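Ribonuclease VapC (Haemophilus influenzae, PDB 6NKL) is probably the magnesium-dependent ribonuclease toxin of a toxin-antitoxin pair, a PIN-domain enzyme that cleaves RNA. Local coordinates at residues 101-106 with 119-124. Residues are numbered along the deposited sequence; the frame is centred on the assembly and turned at random.
Sequences WIACHA and KEFQRI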
ATOM      1  N   TRP B 101       5.791   1.852   1.221  1.00 27.50           N
ATOM      2  CA  TRP B 101       4.742   1.184   1.982  1.00 22.48           C
ATOM      3  C   TRP B 101       5.358   0.150   2.917  1.00 26.69           C
ATOM      4  O   TRP B 101       4.966   0.052   4.073  1.00 23.36           O
ATOM      5  CB  TRP B 101       3.718   0.544   1.041  1.00 24.03           C
ATOM      6  CG  TRP B 101       2.690   1.500   0.551  1.00 26.68           C
ATOM      7  CD1 TRP B 101       2.550   1.990  -0.723  1.00 29.24           C
ATOM      8  CD2 TRP B 101       1.643   2.093   1.322  1.00 27.48           C
ATOM      9  NE1 TRP B 101       1.473   2.836  -0.791  1.00 29.53           N
ATOM     10  CE2 TRP B 101       0.903   2.923   0.455  1.00 31.38           C
ATOM     11  CE3 TRP B 101       1.264   2.010   2.665  1.00 26.44           C
ATOM     12  CZ2 TRP B 101      -0.184   3.655   0.892  1.00 24.35           C
ATOM     13  CZ3 TRP B 101       0.190   2.731   3.092  1.00 29.67           C
ATOM     14  CH2 TRP B 101      -0.526   3.549   2.212  1.00 26.19           C
ATOM     15  N   ILE B 102       6.373  -0.580   2.448  1.00 29.11           N
ATOM     16  CA  ILE B 102       6.988  -1.631   3.248  1.00 29.09           C
ATOM     17  C   ILE B 102       7.678  -1.024   4.462  1.00 28.12           C
ATOM     18  O   ILE B 102       7.459  -1.455   5.605  1.00 26.27           O
ATOM     19  CB  ILE B 102       7.956  -2.448   2.368  1.00 26.20           C
ATOM     20  CG1 ILE B 102       7.178  -3.271   1.354  1.00 27.18           C
ATOM     21  CG2 ILE B 102       8.818  -3.435   3.182  1.00 27.62           C
ATOM     22  CD1 ILE B 102       8.072  -3.886   0.284  1.00 29.06           C
ATOM     23  N   ALA B 103       8.438   0.051   4.241  1.00 23.89           N
ATOM     24  CA  ALA B 103       9.096   0.743   5.348  1.00 27.19           C
ATOM     25  C   ALA B 103       8.078   1.214   6.378  1.00 29.66           C
ATOM     26  O   ALA B 103       8.262   1.032   7.590  1.00 27.90           O
ATOM     27  CB  ALA B 103       9.921   1.920   4.815  1.00 26.85           C
ATOM     28  N   CYS B 104       6.986   1.825   5.911  1.00 28.54           N
ATOM     29  CA  CYS B 104       5.981   2.320   6.838  1.00 29.67           C
ATOM     30  C   CYS B 104       5.292   1.170   7.555  1.00 31.56           C
ATOM     31  O   CYS B 104       4.889   1.317   8.713  1.00 29.92           O
ATOM     32  CB  CYS B 104       4.954   3.182   6.094  1.00 27.45           C
ATOM     33  SG  CYS B 104       5.717   4.693   5.471  1.00 31.46           S
ATOM     34  N   HIS B 105       5.116   0.030   6.881  1.00 27.48           N
ATOM     35  CA  HIS B 105       4.608  -1.145   7.579  1.00 27.30           C
ATOM     36  C   HIS B 105       5.510  -1.517   8.749  1.00 26.22           C
ATOM     37  O   HIS B 105       5.044  -1.696   9.882  1.00 28.09           O
ATOM     38  CB  HIS B 105       4.487  -2.305   6.633  1.00 24.43           C
ATOM     39  CG  HIS B 105       3.462  -3.306   7.048  1.00 31.37           C
ATOM     40  ND1 HIS B 105       2.929  -4.229   6.169  1.00 26.52           N
ATOM     41  CD2 HIS B 105       2.874  -3.541   8.246  1.00 24.78           C
ATOM     42  CE1 HIS B 105       2.028  -4.962   6.803  1.00 31.12           C
ATOM     43  NE2 HIS B 105       1.992  -4.582   8.067  1.00 29.45           N
ATOM     44  N   ALA B 106       6.812  -1.628   8.495  1.00 24.77           N
ATOM     45  CA  ALA B 106       7.742  -1.892   9.587  1.00 27.13           C
ATOM     46  C   ALA B 106       7.633  -0.825  10.680  1.00 28.72           C
ATOM     47  O   ALA B 106       7.587  -1.155  11.867  1.00 28.27           O
ATOM     48  CB  ALA B 106       9.171  -1.968   9.054  1.00 26.76           C
ATOM     49  N   LYS B 119      19.915   1.438   0.158  1.00 36.71           N
ATOM     50  CA  LYS B 119      20.465   2.458   1.042  1.00 32.86           C
ATOM     51  C   LYS B 119      19.513   3.643   1.210  1.00 33.86           C
ATOM     52  O   LYS B 119      19.601   4.356   2.218  1.00 39.73           O
ATOM     53  CB  LYS B 119      21.830   2.915   0.500  1.00 46.76           C
ATOM     54  CG  LYS B 119      23.036   2.268   1.188  1.00 43.79           C
ATOM     55  N   GLU B 120      18.600   3.842   0.251  1.00 33.61           N
ATOM     56  CA  GLU B 120      17.584   4.885   0.351  1.00 34.40           C
ATOM     57  C   GLU B 120      16.905   4.911   1.703  1.00 33.18           C
ATOM     58  O   GLU B 120      16.479   5.977   2.167  1.00 38.20           O
ATOM     59  CB  GLU B 120      16.481   4.689  -0.685  1.00 38.79           C
ATOM     60  CG  GLU B 120      16.877   4.615  -2.079  1.00 48.48           C
ATOM     61  CD  GLU B 120      17.160   3.218  -2.457  1.00 44.02           C
ATOM     62  OE1 GLU B 120      18.229   2.755  -2.035  1.00 40.92           O
ATOM     63  OE2 GLU B 120      16.300   2.592  -3.122  1.00 49.04           O
ATOM     64  N   PHE B 121      16.685   3.732   2.301  1.00 35.56           N
ATOM     65  CA  PHE B 121      15.921   3.668   3.545  1.00 34.37           C
ATOM     66  C   PHE B 121      16.533   4.512   4.646  1.00 30.77           C
ATOM     67  O   PHE B 121      15.843   4.829   5.625  1.00 35.47           O
ATOM     68  CB  PHE B 121      15.791   2.212   4.030  1.00 37.73           C
ATOM     69  CG  PHE B 121      14.722   1.401   3.305  1.00 33.15           C
ATOM     70  CD1 PHE B 121      13.500   1.974   2.932  1.00 38.70           C
ATOM     71  CD2 PHE B 121      14.940   0.072   3.020  1.00 33.07           C
ATOM     72  CE1 PHE B 121      12.529   1.212   2.278  1.00 34.54           C
ATOM     73  CE2 PHE B 121      13.979  -0.690   2.388  1.00 34.81           C
ATOM     74  CZ  PHE B 121      12.771  -0.118   2.018  1.00 41.19           C
ATOM     75  N   GLN B 122      17.802   4.903   4.519  1.00 35.38           N
ATOM     76  CA  GLN B 122      18.384   5.768   5.548  1.00 39.11           C
ATOM     77  C   GLN B 122      17.688   7.122   5.624  1.00 34.15           C
ATOM     78  O   GLN B 122      17.797   7.791   6.656  1.00 35.76           O
ATOM     79  CB  GLN B 122      19.883   5.982   5.303  1.00 41.44           C
ATOM     80  CG  GLN B 122      20.200   6.753   4.052  1.00 48.34           C
ATOM     81  CD  GLN B 122      21.669   6.691   3.644  1.00 58.78           C
ATOM     82  OE1 GLN B 122      22.487   6.021   4.285  1.00 60.30           O
ATOM     83  NE2 GLN B 122      22.004   7.386   2.556  1.00 56.90           N
ATOM     84  N   ARG B 123      16.967   7.537   4.568  1.00 31.36           N
ATOM     85  CA  ARG B 123      16.230   8.807   4.605  1.00 39.91           C
ATOM     86  C   ARG B 123      15.016   8.748   5.529  1.00 40.48           C
ATOM     87  O   ARG B 123      14.491   9.795   5.940  1.00 30.93           O
ATOM     88  CB  ARG B 123      15.767   9.193   3.199  1.00 36.05           C
ATOM     89  CG  ARG B 123      16.894   9.218   2.179  1.00 32.39           C
ATOM     90  CD  ARG B 123      16.370   9.334   0.777  1.00 39.58           C
ATOM     91  NE  ARG B 123      17.429   9.584  -0.201  1.00 45.04           N
ATOM     92  CZ  ARG B 123      17.736  10.791  -0.696  1.00 41.30           C
ATOM     93  NH1 ARG B 123      17.062  11.861  -0.318  1.00 37.10           N
ATOM     94  NH2 ARG B 123      18.702  10.924  -1.600  1.00 40.09           N
ATOM     95  N   ILE B 124      14.550   7.546   5.856  1.00 34.59           N
ATOM     96  CA  ILE B 124      13.464   7.378   6.810  1.00 28.18           C
ATOM     97  C   ILE B 124      14.141   7.181   8.165  1.00 36.33           C
ATOM     98  O   ILE B 124      14.452   6.063   8.599  1.00 34.47           O
ATOM     99  CB  ILE B 124      12.552   6.225   6.429  1.00 34.93           C
ATOM    100  CG1 ILE B 124      12.088   6.382   4.981  1.00 37.63           C
ATOM    101  CG2 ILE B 124      11.369   6.200   7.319  1.00 26.92           C
ATOM    102  CD1 ILE B 124      11.371   5.155   4.474  1.00 37.39           C
TER
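The methyl of A103 overlaps two side chains at once, facing the notch where the ring of F121 and the end of I124 come side by side. Its CB lies 3.6 Å from CD1 of I124. The ring of F121 is met at an oblique angle and on its CD1–CE1 side, CE1 being the nearer of the two at 3.7 Å from CB of A103. F121 and I124 stand three residues apart on the 3-10 turn of 119-123 and its exit, a spacing closed by the backbone bond from I124 N to F121 O (3.0 Å) and consistent with both side chains facing the helix. I124 reaches the methyl through its longer branch: CG1 is anti to the carbonyl carbon (chi1 -52°), and the extended chi2 of 170° carries CD1 forward. With only a methyl at A103, the backbones can come close, the CA atoms of A103 and F121 lying 7.6 Å apart. In the fold, this joins helix 97-109 to the loop between parallel strands 112-115 and 128-131. L113 and T115 pack against F121, and W84 of helix 75-89 and I95 against I124, so the cluster belongs to the core beside the sheet. F121 also lies about 4 Å, side chain to side chain, from D6 and D99, the predicted magnesium ligands of the PIN domain, which would make it part of the apolar surroundings of that acidic site. Since all three touching residues are buried and carbon meets carbon throughout, the hold between the segments depends on shape and the exclusion of water, with little directional preference.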